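Local coordinates for phosphopantothenoylcysteine decarboxylase (Cryptococcus neoformans, PDB 6EOA), which binds flavin mononucleotide and probably catalyses the decarboxylation of phosphopantothenoylcysteine in coenzyme A biosynthesis, at residues S140-L143 with L144-A148; M175-Y178 with M179-R183; A69-A72 with S73-F76. All blocks are in the same frame, centred on the assembly; numbering follows the deposited sequence.

Overall arrangement
Along the chain the order is contact 3, contact 1, contact 2. They stand in series, so none nests in or crosses another. Each is local and closes only a turn or a stretch of helix. Contact 3 starts on the last residue of strand 63-69, contact 1 follows strand 133-139, and contact 2 follows strand 169-173. All three therefore lie at the C-terminal ends of strands of one parallel sheet, and all touch the same FMN. Contacts 3 and 1 do not touch, but both bond to the FMN phosphate. Contacts 1 and 2 pack directly, with Ala-141 against Met-175 and Met-179. Each contact also reaches the second subunit.

Contact 1 of 3, residues S140-L143 with L144-A148. With FMN (flavin mononucleotide), chain B.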
ATOM      1  N   SER A 140       8.953  11.466   1.467  1.00 57.85           N
ATOM      2  CA  SER A 140       7.748  11.866   0.749  1.00 55.43           C
ATOM      3  C   SER A 140       6.538  11.818   1.672  1.00 54.55           C
ATOM      4  O   SER A 140       6.626  11.319   2.793  1.00 53.34           O
ATOM      5  CB  SER A 140       7.522  10.967  -0.464  1.00 54.71           C
ATOM      6  OG  SER A 140       7.326   9.622  -0.061  1.00 57.09           O
ATOM      7  N   ALA A 141       5.413  12.352   1.204  1.00 55.90           N
ATOM      8  CA  ALA A 141       4.164  12.271   1.953  1.00 55.22           C
ATOM      9  C   ALA A 141       3.713  10.820   2.070  1.00 55.80           C
ATOM     10  O   ALA A 141       3.186  10.406   3.100  1.00 60.04           O
ATOM     11  CB  ALA A 141       3.085  13.113   1.288  1.00 52.69           C
ATOM     12  N   ASP A 142       3.931  10.051   1.008  1.00 55.30           N
ATOM     13  CA  ASP A 142       3.558   8.639   0.985  1.00 55.55           C
ATOM     14  C   ASP A 142       4.324   7.844   2.037  1.00 55.82           C
ATOM     15  O   ASP A 142       3.736   7.066   2.790  1.00 56.56           O
ATOM     16  CB  ASP A 142       3.806   8.035  -0.398  1.00 58.07           C
ATOM     17  CG  ASP A 142       3.257   6.616  -0.530  1.00 60.96           C
ATOM     18  OD1 ASP A 142       2.057   6.403  -0.249  1.00 58.01           O
ATOM     19  OD2 ASP A 142       4.032   5.711  -0.913  1.00 61.89           O
ATOM     20  N   LEU A 143       5.638   8.038   2.086  1.00 53.40           N
ATOM     21  CA  LEU A 143       6.458   7.296   3.031  1.00 54.42           C
ATOM     22  C   LEU A 143       6.105   7.703   4.457  1.00 57.65           C
ATOM     23  O   LEU A 143       6.046   6.862   5.354  1.00 58.10           O
ATOM     24  CB  LEU A 143       7.943   7.520   2.753  1.00 53.50           C
ATOM     25  CG  LEU A 143       8.916   6.817   3.704  1.00 53.75           C
ATOM     26  CD1 LEU A 143       8.626   5.322   3.764  1.00 48.68           C
ATOM     27  CD2 LEU A 143      10.347   7.067   3.261  1.00 50.61           C
ATOM     28  N   LEU A 144       5.850   8.996   4.654  1.00 56.22           N
ATOM     29  CA  LEU A 144       5.413   9.506   5.946  1.00 57.31           C
ATOM     30  C   LEU A 144       4.111   8.837   6.376  1.00 55.88           C
ATOM     31  O   LEU A 144       3.971   8.403   7.518  1.00 58.97           O
ATOM     32  CB  LEU A 144       5.239  11.027   5.895  1.00 58.14           C
ATOM     33  CG  LEU A 144       4.609  11.641   7.147  1.00 61.72           C
ATOM     34  CD1 LEU A 144       5.477  11.379   8.373  1.00 62.46           C
ATOM     35  CD2 LEU A 144       4.363  13.135   6.967  1.00 61.47           C
ATOM     36  N   ALA A 145       3.163   8.760   5.449  1.00 57.25           N
ATOM     37  CA  ALA A 145       1.883   8.107   5.703  1.00 56.83           C
ATOM     38  C   ALA A 145       2.065   6.616   5.989  1.00 54.17           C
ATOM     39  O   ALA A 145       1.428   6.069   6.888  1.00 56.65           O
ATOM     40  CB  ALA A 145       0.942   8.312   4.519  1.00 53.60           C
ATOM     41  N   LYS A 146       2.935   5.959   5.225  1.00 51.79           N
ATOM     42  CA  LYS A 146       3.194   4.533   5.433  1.00 53.74           C
ATOM     43  C   LYS A 146       3.836   4.270   6.791  1.00 55.91           C
ATOM     44  O   LYS A 146       3.472   3.315   7.481  1.00 55.74           O
ATOM     45  CB  LYS A 146       4.089   3.973   4.329  1.00 52.16           C
ATOM     46  CG  LYS A 146       3.414   3.832   2.971  1.00 54.94           C
ATOM     47  CD  LYS A 146       4.070   2.715   2.187  1.00 54.78           C
ATOM     48  CE  LYS A 146       4.297   3.087   0.733  1.00 57.08           C
ATOM     49  NZ  LYS A 146       3.053   3.042  -0.087  1.00 51.87           N
ATOM     50  N   ILE A 147       4.794   5.115   7.164  1.00 56.35           N
ATOM     51  CA  ILE A 147       5.460   5.001   8.458  1.00 57.87           C
ATOM     52  C   ILE A 147       4.460   5.181   9.595  1.00 60.99           C
ATOM     53  O   ILE A 147       4.421   4.383  10.536  1.00 62.87           O
ATOM     54  CB  ILE A 147       6.594   6.038   8.608  1.00 57.20           C
ATOM     55  CG1 ILE A 147       7.742   5.714   7.650  1.00 58.79           C
ATOM     56  CG2 ILE A 147       7.106   6.070  10.044  1.00 56.29           C
ATOM     57  CD1 ILE A 147       8.765   6.824   7.517  1.00 59.69           C
ATOM     58  N   ALA A 148       3.648   6.230   9.496  1.00 63.50           N
ATOM     59  CA  ALA A 148       2.631   6.518  10.501  1.00 65.51           C
ATOM     60  C   ALA A 148       1.598   5.402  10.557  1.00 68.79           C
ATOM     61  O   ALA A 148       1.026   5.128  11.609  1.00 73.96           O
ATOM     62  CB  ALA A 148       1.959   7.849  10.211  1.00 66.64           C
TER
HETATM   63  N1  FMN B 801       5.841  13.255  -3.445  1.00 68.11           N
HETATM   64  C2  FMN B 801       6.307  13.993  -2.375  1.00 67.99           C
HETATM   65  O2  FMN B 801       5.876  13.765  -1.243  1.00 64.63           O
HETATM   66  N3  FMN B 801       7.249  14.987  -2.579  1.00 69.20           N
HETATM   67  C4  FMN B 801       7.729  15.247  -3.849  1.00 73.02           C
HETATM   68  O4  FMN B 801       8.569  16.131  -4.019  1.00 74.67           O
HETATM   69  C4A FMN B 801       7.261  14.502  -4.931  1.00 71.19           C
HETATM   70  N5  FMN B 801       7.730  14.747  -6.208  1.00 68.94           N
HETATM   71  C5A FMN B 801       7.263  13.999  -7.274  1.00 68.34           C
HETATM   72  C6  FMN B 801       7.739  14.240  -8.561  1.00 65.10           C
HETATM   73  C7  FMN B 801       7.270  13.489  -9.634  1.00 64.71           C
HETATM   74  C7M FMN B 801       7.781  13.754 -11.022  1.00 62.85           C
HETATM   75  C8  FMN B 801       6.323  12.491  -9.416  1.00 68.13           C
HETATM   76  C8M FMN B 801       5.800  11.669 -10.557  1.00 70.53           C
HETATM   77  C9  FMN B 801       5.851  12.250  -8.132  1.00 67.45           C
HETATM   78  C9A FMN B 801       6.317  13.002  -7.060  1.00 68.37           C
HETATM   79  N10 FMN B 801       5.847  12.756  -5.782  1.00 68.15           N
HETATM   80  C10 FMN B 801       6.313  13.503  -4.718  1.00 68.69           C
HETATM   81  C1' FMN B 801       4.825  11.683  -5.547  1.00 62.60           C
HETATM   82  C2' FMN B 801       5.515  10.395  -5.108  1.00 60.70           C
HETATM   83  O2' FMN B 801       6.646  10.127  -5.915  1.00 60.87           O
HETATM   84  C3' FMN B 801       4.542   9.227  -5.179  1.00 60.81           C
HETATM   85  O3' FMN B 801       3.559   9.421  -4.188  1.00 59.81           O
HETATM   86  C4' FMN B 801       5.271   7.907  -4.950  1.00 64.10           C
HETATM   87  O4' FMN B 801       4.444   6.822  -5.313  1.00 67.66           O
HETATM   88  C5' FMN B 801       5.677   7.782  -3.489  1.00 62.75           C
HETATM   89  O5' FMN B 801       6.550   6.687  -3.335  1.00 63.46           O
HETATM   90  P   FMN B 801       7.517   6.599  -2.045  1.00 56.32           P
HETATM   91  O1P FMN B 801       6.685   6.208  -0.844  1.00 53.37           O
HETATM   92  O2P FMN B 801       8.199   7.920  -1.765  1.00 56.82           O
HETATM   93  O3P FMN B 801       8.561   5.550  -2.318  1.00 57.17           O
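Asp-142 and Lys-146 sit one helical turn apart, and their side chains cross obliquely. The carboxylate stands anti to the backbone N (chi1 -172°), which brings OD2 between the FMN phosphate and the lysine. The Lys-146 chain bends in its outer half and brings NZ up to the oxygen end of the carboxylate, nearer OD2 than OD1. Its NZ forms a salt bridge with Asp-142 OD2 at 3.0 Å, weak as a hydrogen bond. Asp-142 OD2 also lies 2.7 Å from FMN O1P. Both polar ends have stronger partners in the second subunit: Asp-142 OD1 accepts from Cys-152 N there, and Lys-146 pairs with Asp-153 there.

Leu-143 and Ile-147 make the second pair. Leu-143 CG meets Ile-147 CD1 at 3.8 Å, and the isoleucine's CG1-CD1 arm passes beside the leucine. This apolar side faces Ile-136 of strand 133-139 and helix 155-162.

Ser-140 is the N-cap. Its OG accepts a nearly straight bond from Leu-143 N, 3.2 Å long with an N-H...O angle of 163°. The same OG donates to FMN O2P at 2.6 Å, so two bonds grip the hydroxyl. Ala-141 N donates a hydrogen bond to FMN O2 at 2.9 Å. Backbone bonds from Leu-144 N to Ser-140 O through Ile-147 N to Leu-143 O continue the helix. The phosphate lies by the first turn, where the helix dipole would probably favour its negative charge. A helix start placed after a parallel strand, meeting a cofactor phosphate, is characteristic of nucleotide-binding alpha/beta folds, here the flavoprotein fold of the HFCD family.

Contact 2 of 3, residues M175-Y178 with M179-R183; sequences MNTY and MYQHR. With FMN (flavin mononucleotide), chain B.
A short N-capped helix, 177-180, follows strand 169-173 beside the flavin, and Asn-176 binds its first turn together. Asn-176 O accepts from Tyr-180 N at 3.0 Å, in the carbonyl plane. Met-179 N makes a weak bond to the same oxygen. The asparagine side chain is the cap: its OD1 takes Tyr-178 N at 3.0 Å, with the donor well above the amide plane.

Met-175 precedes the cap and packs back on the helix. Its CG lies between its own backbone N and carbonyl carbon (chi1 60°), and the chain runs on extended to SD and bends only beyond it, at the CE methyl. Met-175 CG then meets Tyr-180 CB at 3.7 Å, and the two side chains cross at about a right angle. Met-175 SD lies at the edge of the tyrosine ring, near its plane, and 4.0 Å from Met-179 CB. Met-175 CA comes within 3.2 Å of FMN N3.

Thr-177 and Gln-181 run side by side, pointing the same way. Gln-181 NE2 donates to Thr-177 OG1 at 2.7 Å, and the hydroxyl lies in the glutamine amide plane. Gln-181 N bonds to Thr-177 O at 2.9 Å. Thr-177 OG1 also has a weak bond to Pro-216 O. The Tyr-178 ring lies alongside the glutamine amide, their planes 34° apart.

Polar bonds thus close the turn, and the methionine contacts pack its start against the helix. Toward the isoalloxazine the turn offers the Met-175 backbone and CB, with Met-179 SD near FMN O2, and no charged group.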
ATOM      1  N   MET A 175       8.025  17.778   0.052  1.00 65.23           N
ATOM      2  CA  MET A 175       6.845  17.587  -0.771  1.00 65.43           C
ATOM      3  C   MET A 175       6.292  18.904  -1.286  1.00 69.30           C
ATOM      4  O   MET A 175       6.676  19.979  -0.820  1.00 70.48           O
ATOM      5  CB  MET A 175       5.769  16.831   0.022  1.00 61.76           C
ATOM      6  CG  MET A 175       5.296  17.534   1.290  1.00 61.49           C
ATOM      7  SD  MET A 175       4.356  16.452   2.393  1.00 69.18           S
ATOM      8  CE  MET A 175       5.685  15.538   3.178  1.00 62.42           C
ATOM      9  N   ASN A 176       5.401  18.806  -2.268  1.00 70.39           N
ATOM     10  CA  ASN A 176       4.668  19.962  -2.751  1.00 70.13           C
ATOM     11  C   ASN A 176       3.966  20.613  -1.571  1.00 68.48           C
ATOM     12  O   ASN A 176       3.493  19.918  -0.669  1.00 65.30           O
ATOM     13  CB  ASN A 176       3.667  19.560  -3.833  1.00 71.47           C
ATOM     14  CG  ASN A 176       2.782  20.710  -4.263  1.00 75.79           C
ATOM     15  OD1 ASN A 176       1.656  20.850  -3.790  1.00 79.26           O
ATOM     16  ND2 ASN A 176       3.292  21.544  -5.161  1.00 75.72           N
ATOM     17  N   THR A 177       3.917  21.940  -1.565  1.00 69.14           N
ATOM     18  CA  THR A 177       3.438  22.663  -0.397  1.00 71.15           C
ATOM     19  C   THR A 177       1.996  22.308  -0.052  1.00 70.96           C
ATOM     20  O   THR A 177       1.621  22.291   1.117  1.00 74.09           O
ATOM     21  CB  THR A 177       3.566  24.195  -0.587  1.00 75.29           C
ATOM     22  OG1 THR A 177       2.963  24.866   0.526  1.00 76.33           O
ATOM     23  CG2 THR A 177       2.899  24.644  -1.879  1.00 79.21           C
ATOM     24  N   TYR A 178       1.192  21.997  -1.061  1.00 70.13           N
ATOM     25  CA  TYR A 178      -0.194  21.633  -0.809  1.00 71.34           C
ATOM     26  C   TYR A 178      -0.306  20.217  -0.251  1.00 69.19           C
ATOM     27  O   TYR A 178      -1.299  19.874   0.389  1.00 68.64           O
ATOM     28  CB  TYR A 178      -1.028  21.786  -2.080  1.00 75.44           C
ATOM     29  CG  TYR A 178      -1.411  23.223  -2.347  1.00 84.98           C
ATOM     30  CD1 TYR A 178      -2.000  23.995  -1.354  1.00 90.60           C
ATOM     31  CD2 TYR A 178      -1.166  23.816  -3.578  1.00 89.49           C
ATOM     32  CE1 TYR A 178      -2.347  25.314  -1.582  1.00 95.39           C
ATOM     33  CE2 TYR A 178      -1.510  25.137  -3.817  1.00 94.43           C
ATOM     34  CZ  TYR A 178      -2.100  25.881  -2.815  1.00 97.79           C
ATOM     35  OH  TYR A 178      -2.445  27.195  -3.042  1.00103.70           O
ATOM     36  N   MET A 179       0.713  19.395  -0.483  1.00 67.08           N
ATOM     37  CA  MET A 179       0.764  18.088   0.161  1.00 69.64           C
ATOM     38  C   MET A 179       1.135  18.258   1.628  1.00 67.08           C
ATOM     39  O   MET A 179       0.585  17.581   2.495  1.00 60.91           O
ATOM     40  CB  MET A 179       1.760  17.156  -0.531  1.00 70.24           C
ATOM     41  CG  MET A 179       1.225  16.491  -1.790  1.00 72.73           C
ATOM     42  SD  MET A 179       2.141  14.991  -2.193  1.00 66.49           S
ATOM     43  CE  MET A 179       1.328  14.486  -3.708  1.00 70.18           C
ATOM     44  N   TYR A 180       2.061  19.172   1.904  1.00 68.70           N
ATOM     45  CA  TYR A 180       2.485  19.417   3.278  1.00 71.71           C
ATOM     46  C   TYR A 180       1.388  20.087   4.098  1.00 75.43           C
ATOM     47  O   TYR A 180       1.268  19.838   5.295  1.00 77.31           O
ATOM     48  CB  TYR A 180       3.754  20.271   3.322  1.00 73.00           C
ATOM     49  CG  TYR A 180       4.286  20.438   4.729  1.00 73.90           C
ATOM     50  CD1 TYR A 180       4.968  19.403   5.356  1.00 71.36           C
ATOM     51  CD2 TYR A 180       4.083  21.617   5.441  1.00 74.15           C
ATOM     52  CE1 TYR A 180       5.441  19.535   6.643  1.00 71.09           C
ATOM     53  CE2 TYR A 180       4.559  21.757   6.735  1.00 74.87           C
ATOM     54  CZ  TYR A 180       5.240  20.709   7.327  1.00 73.34           C
ATOM     55  OH  TYR A 180       5.723  20.825   8.611  1.00 76.11           O
ATOM     56  N   GLN A 181       0.591  20.936   3.451  1.00 76.57           N
ATOM     57  CA  GLN A 181      -0.492  21.644   4.131  1.00 82.07           C
ATOM     58  C   GLN A 181      -1.720  20.768   4.354  1.00 80.30           C
ATOM     59  O   GLN A 181      -2.619  21.143   5.110  1.00 82.21           O
ATOM     60  CB  GLN A 181      -0.893  22.888   3.339  1.00 88.48           C
ATOM     61  CG  GLN A 181       0.155  23.977   3.324  1.00 93.77           C
ATOM     62  CD  GLN A 181      -0.258  25.159   2.477  1.00100.24           C
ATOM     63  OE1 GLN A 181      -1.292  25.782   2.722  1.00104.69           O
ATOM     64  NE2 GLN A 181       0.547  25.473   1.465  1.00100.84           N
ATOM     65  N   HIS A 182      -1.758  19.618   3.687  1.00 78.52           N
ATOM     66  CA  HIS A 182      -2.837  18.645   3.852  1.00 75.41           C
ATOM     67  C   HIS A 182      -3.027  18.303   5.332  1.00 74.14           C
ATOM     68  O   HIS A 182      -2.060  18.246   6.093  1.00 73.17           O
ATOM     69  CB  HIS A 182      -2.532  17.384   3.035  1.00 72.93           C
ATOM     70  CG  HIS A 182      -3.706  16.478   2.839  1.00 70.22           C
ATOM     71  ND1 HIS A 182      -4.043  15.487   3.737  1.00 71.33           N
ATOM     72  CD2 HIS A 182      -4.607  16.392   1.832  1.00 70.98           C
ATOM     73  CE1 HIS A 182      -5.105  14.841   3.296  1.00 71.41           C
ATOM     74  NE2 HIS A 182      -5.467  15.369   2.140  1.00 71.61           N
ATOM     75  N   ARG A 183      -4.274  18.083   5.731  1.00 74.54           N
ATOM     76  CA  ARG A 183      -4.612  17.872   7.133  1.00 77.21           C
ATOM     77  C   ARG A 183      -3.916  16.659   7.741  1.00 75.53           C
ATOM     78  O   ARG A 183      -3.612  16.645   8.939  1.00 77.48           O
ATOM     79  CB  ARG A 183      -6.126  17.722   7.294  1.00 82.93           C
ATOM     80  CG  ARG A 183      -6.612  17.836   8.730  1.00 90.87           C
ATOM     81  CD  ARG A 183      -7.712  18.878   8.837  1.00 99.92           C
ATOM     82  NE  ARG A 183      -8.260  18.979  10.186  1.00108.20           N
ATOM     83  CZ  ARG A 183      -9.548  19.169  10.456  1.00114.74           C
ATOM     84  NH1 ARG A 183     -10.424  19.277   9.466  1.00116.54           N
ATOM     85  NH2 ARG A 183      -9.961  19.251  11.715  1.00117.79           N
TER
HETATM   86  N1  FMN B 801       5.841  13.255  -3.445  1.00 68.11           N
HETATM   87  C2  FMN B 801       6.307  13.993  -2.375  1.00 67.99           C
HETATM   88  O2  FMN B 801       5.876  13.765  -1.243  1.00 64.63           O
HETATM   89  N3  FMN B 801       7.249  14.987  -2.579  1.00 69.20           N
HETATM   90  C4  FMN B 801       7.729  15.247  -3.849  1.00 73.02           C
HETATM   91  O4  FMN B 801       8.569  16.131  -4.019  1.00 74.67           O
HETATM   92  C4A FMN B 801       7.261  14.502  -4.931  1.00 71.19           C
HETATM   93  N5  FMN B 801       7.730  14.747  -6.208  1.00 68.94           N
HETATM   94  C5A FMN B 801       7.263  13.999  -7.274  1.00 68.34           C
HETATM   95  C6  FMN B 801       7.739  14.240  -8.561  1.00 65.10           C
HETATM   96  C7  FMN B 801       7.270  13.489  -9.634  1.00 64.71           C
HETATM   97  C7M FMN B 801       7.781  13.754 -11.022  1.00 62.85           C
HETATM   98  C8  FMN B 801       6.323  12.491  -9.416  1.00 68.13           C
HETATM   99  C8M FMN B 801       5.800  11.669 -10.557  1.00 70.53           C
HETATM  100  C9  FMN B 801       5.851  12.250  -8.132  1.00 67.45           C
HETATM  101  C9A FMN B 801       6.317  13.002  -7.060  1.00 68.37           C
HETATM  102  N10 FMN B 801       5.847  12.756  -5.782  1.00 68.15           N
HETATM  103  C10 FMN B 801       6.313  13.503  -4.718  1.00 68.69           C
HETATM  104  C1' FMN B 801       4.825  11.683  -5.547  1.00 62.60           C
HETATM  105  C2' FMN B 801       5.515  10.395  -5.108  1.00 60.70           C
HETATM  106  O2' FMN B 801       6.646  10.127  -5.915  1.00 60.87           O
HETATM  107  C3' FMN B 801       4.542   9.227  -5.179  1.00 60.81           C
HETATM  108  O3' FMN B 801       3.559   9.421  -4.188  1.00 59.81           O
HETATM  109  C4' FMN B 801       5.271   7.907  -4.950  1.00 64.10           C
HETATM  110  O4' FMN B 801       4.444   6.822  -5.313  1.00 67.66           O
HETATM  111  C5' FMN B 801       5.677   7.782  -3.489  1.00 62.75           C
HETATM  112  O5' FMN B 801       6.550   6.687  -3.335  1.00 63.46           O
HETATM  113  P   FMN B 801       7.517   6.599  -2.045  1.00 56.32           P
HETATM  114  O1P FMN B 801       6.685   6.208  -0.844  1.00 53.37           O
HETATM  115  O2P FMN B 801       8.199   7.920  -1.765  1.00 56.82           O
HETATM  116  O3P FMN B 801       8.561   5.550  -2.318  1.00 57.17           O

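Contact 3 of 3, residues A69-A72 with S73-F76. With FMN (flavin mononucleotide), chain B.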
ATOM      1  N   ALA A  69      16.869   2.861  -1.088  1.00 52.42           N
ATOM      2  CA  ALA A  69      16.046   3.629  -2.010  1.00 51.12           C
ATOM      3  C   ALA A  69      14.695   2.964  -2.219  1.00 52.19           C
ATOM      4  O   ALA A  69      14.622   1.783  -2.543  1.00 53.60           O
ATOM      5  CB  ALA A  69      16.760   3.799  -3.343  1.00 49.41           C
ATOM      6  N   THR A  70      13.625   3.722  -2.019  1.00 51.85           N
ATOM      7  CA  THR A  70      12.305   3.254  -2.400  1.00 52.94           C
ATOM      8  C   THR A  70      12.262   3.224  -3.922  1.00 56.68           C
ATOM      9  O   THR A  70      13.105   3.848  -4.576  1.00 58.19           O
ATOM     10  CB  THR A  70      11.200   4.150  -1.855  1.00 49.93           C
ATOM     11  OG1 THR A  70      11.227   5.417  -2.526  1.00 50.72           O
ATOM     12  CG2 THR A  70      11.377   4.368  -0.361  1.00 46.42           C
ATOM     13  N   LYS A  71      11.306   2.500  -4.493  1.00 54.71           N
ATOM     14  CA  LYS A  71      11.264   2.369  -5.946  1.00 55.31           C
ATOM     15  C   LYS A  71      11.112   3.732  -6.615  1.00 52.74           C
ATOM     16  O   LYS A  71      11.757   4.013  -7.621  1.00 54.10           O
ATOM     17  CB  LYS A  71      10.131   1.443  -6.397  1.00 53.66           C
ATOM     18  CG  LYS A  71      10.052   1.342  -7.913  1.00 60.56           C
ATOM     19  CD  LYS A  71       8.796   0.641  -8.406  1.00 70.11           C
ATOM     20  CE  LYS A  71       8.985   0.164  -9.847  1.00 78.49           C
ATOM     21  NZ  LYS A  71       7.687  -0.097 -10.538  1.00 84.75           N
ATOM     22  N   ALA A  72      10.262   4.577  -6.045  1.00 50.03           N
ATOM     23  CA  ALA A  72      10.028   5.907  -6.595  1.00 54.45           C
ATOM     24  C   ALA A  72      11.293   6.775  -6.587  1.00 52.16           C
ATOM     25  O   ALA A  72      11.515   7.555  -7.508  1.00 52.03           O
ATOM     26  CB  ALA A  72       8.912   6.600  -5.826  1.00 54.47           C
ATOM     27  N   SER A  73      12.121   6.637  -5.554  1.00 49.83           N
ATOM     28  CA  SER A  73      13.312   7.472  -5.436  1.00 53.14           C
ATOM     29  C   SER A  73      14.338   7.129  -6.507  1.00 53.11           C
ATOM     30  O   SER A  73      15.157   7.970  -6.886  1.00 52.78           O
ATOM     31  CB  SER A  73      13.947   7.332  -4.051  1.00 55.51           C
ATOM     32  OG  SER A  73      14.668   6.120  -3.940  1.00 58.13           O
ATOM     33  N   THR A  74      14.287   5.896  -7.005  1.00 50.11           N
ATOM     34  CA  THR A  74      15.230   5.455  -8.028  1.00 52.97           C
ATOM     35  C   THR A  74      14.986   6.147  -9.367  1.00 54.94           C
ATOM     36  O   THR A  74      15.808   6.056 -10.275  1.00 58.10           O
ATOM     37  CB  THR A  74      15.163   3.931  -8.242  1.00 55.62           C
ATOM     38  OG1 THR A  74      13.862   3.567  -8.723  1.00 57.48           O
ATOM     39  CG2 THR A  74      15.460   3.193  -6.943  1.00 50.23           C
ATOM     40  N   TYR A  75      13.849   6.828  -9.489  1.00 56.05           N
ATOM     41  CA  TYR A  75      13.551   7.613 -10.684  1.00 59.29           C
ATOM     42  C   TYR A  75      14.303   8.940 -10.702  1.00 64.20           C
ATOM     43  O   TYR A  75      14.430   9.568 -11.751  1.00 68.17           O
ATOM     44  CB  TYR A  75      12.052   7.890 -10.789  1.00 64.44           C
ATOM     45  CG  TYR A  75      11.235   6.738 -11.322  1.00 71.87           C
ATOM     46  CD1 TYR A  75      11.077   6.550 -12.691  1.00 77.60           C
ATOM     47  CD2 TYR A  75      10.603   5.846 -10.457  1.00 72.88           C
ATOM     48  CE1 TYR A  75      10.322   5.498 -13.188  1.00 81.16           C
ATOM     49  CE2 TYR A  75       9.842   4.793 -10.944  1.00 77.39           C
ATOM     50  CZ  TYR A  75       9.708   4.623 -12.311  1.00 81.68           C
ATOM     51  OH  TYR A  75       8.956   3.580 -12.803  1.00 83.64           O
ATOM     52  N   PHE A  76      14.797   9.370  -9.545  1.00 63.78           N
ATOM     53  CA  PHE A  76      15.403  10.693  -9.439  1.00 61.81           C
ATOM     54  C   PHE A  76      16.929  10.639  -9.443  1.00 64.41           C
ATOM     55  O   PHE A  76      17.586  11.661  -9.640  1.00 65.52           O
ATOM     56  CB  PHE A  76      14.904  11.405  -8.182  1.00 60.64           C
ATOM     57  CG  PHE A  76      13.415  11.604  -8.153  1.00 62.11           C
ATOM     58  CD1 PHE A  76      12.835  12.697  -8.777  1.00 64.06           C
ATOM     59  CD2 PHE A  76      12.593  10.697  -7.506  1.00 63.89           C
ATOM     60  CE1 PHE A  76      11.463  12.882  -8.756  1.00 62.52           C
ATOM     61  CE2 PHE A  76      11.220  10.873  -7.482  1.00 63.27           C
ATOM     62  CZ  PHE A  76      10.655  11.967  -8.108  1.00 63.18           C
TER
HETATM   63  N1  FMN B 801       5.841  13.255  -3.445  1.00 68.11           N
HETATM   64  C2  FMN B 801       6.307  13.993  -2.375  1.00 67.99           C
HETATM   65  O2  FMN B 801       5.876  13.765  -1.243  1.00 64.63           O
HETATM   66  N3  FMN B 801       7.249  14.987  -2.579  1.00 69.20           N
HETATM   67  C4  FMN B 801       7.729  15.247  -3.849  1.00 73.02           C
HETATM   68  O4  FMN B 801       8.569  16.131  -4.019  1.00 74.67           O
HETATM   69  C4A FMN B 801       7.261  14.502  -4.931  1.00 71.19           C
HETATM   70  N5  FMN B 801       7.730  14.747  -6.208  1.00 68.94           N
HETATM   71  C5A FMN B 801       7.263  13.999  -7.274  1.00 68.34           C
HETATM   72  C6  FMN B 801       7.739  14.240  -8.561  1.00 65.10           C
HETATM   73  C7  FMN B 801       7.270  13.489  -9.634  1.00 64.71           C
HETATM   74  C7M FMN B 801       7.781  13.754 -11.022  1.00 62.85           C
HETATM   75  C8  FMN B 801       6.323  12.491  -9.416  1.00 68.13           C
HETATM   76  C8M FMN B 801       5.800  11.669 -10.557  1.00 70.53           C
HETATM   77  C9  FMN B 801       5.851  12.250  -8.132  1.00 67.45           C
HETATM   78  C9A FMN B 801       6.317  13.002  -7.060  1.00 68.37           C
HETATM   79  N10 FMN B 801       5.847  12.756  -5.782  1.00 68.15           N
HETATM   80  C10 FMN B 801       6.313  13.503  -4.718  1.00 68.69           C
HETATM   81  C1' FMN B 801       4.825  11.683  -5.547  1.00 62.60           C
HETATM   82  C2' FMN B 801       5.515  10.395  -5.108  1.00 60.70           C
HETATM   83  O2' FMN B 801       6.646  10.127  -5.915  1.00 60.87           O
HETATM   84  C3' FMN B 801       4.542   9.227  -5.179  1.00 60.81           C
HETATM   85  O3' FMN B 801       3.559   9.421  -4.188  1.00 59.81           O
HETATM   86  C4' FMN B 801       5.271   7.907  -4.950  1.00 64.10           C
HETATM   87  O4' FMN B 801       4.444   6.822  -5.313  1.00 67.66           O
HETATM   88  C5' FMN B 801       5.677   7.782  -3.489  1.00 62.75           C
HETATM   89  O5' FMN B 801       6.550   6.687  -3.335  1.00 63.46           O
HETATM   90  P   FMN B 801       7.517   6.599  -2.045  1.00 56.32           P
HETATM   91  O1P FMN B 801       6.685   6.208  -0.844  1.00 53.37           O
HETATM   92  O2P FMN B 801       8.199   7.920  -1.765  1.00 56.82           O
HETATM   93  O3P FMN B 801       8.561   5.550  -2.318  1.00 57.17           O
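Thr-70 and Ser-73 both carry their hydroxyl between backbone N and carbonyl carbon (chi1 69° and 77°); this sets Thr-70 OG1 toward the FMN phosphate and Ser-73 OG back toward Thr-70 O. Thr-70 OG1 donates to FMN O3P at 2.7 Å and accepts a weak bond from Ser-73 N. Ser-73 OG lies 2.8 Å from Thr-70 O; it is also bonded to Thr-41 OG1, so the use of its proton is not settled. Thr-74 OG1 comes to Lys-71 O at a doubtfully short distance. Thr-74 N bonds to the same oxygen at 3.2 Å, from above the carbonyl plane.

The chain here makes a 3-10 turn in the loop between parallel strand 63-69 and helix 79-89; Thr-70, Ala-72 and Phe-76 of this loop line the FMN pocket. Tyr-75 N closes one step of the turn on Ala-72 O at 3.1 Å, and Phe-76 N closes the next on Ser-73 O.

The flavin meets the edge of the Phe-76 ring, where CZ approaches FMN C6 at 3.7 Å. Ala-72 CB lies 3.4 Å from FMN O5'. Tyr-75 stacks its ring on Trp-112 of the second subunit, which also packs against Ala-72 and Phe-76.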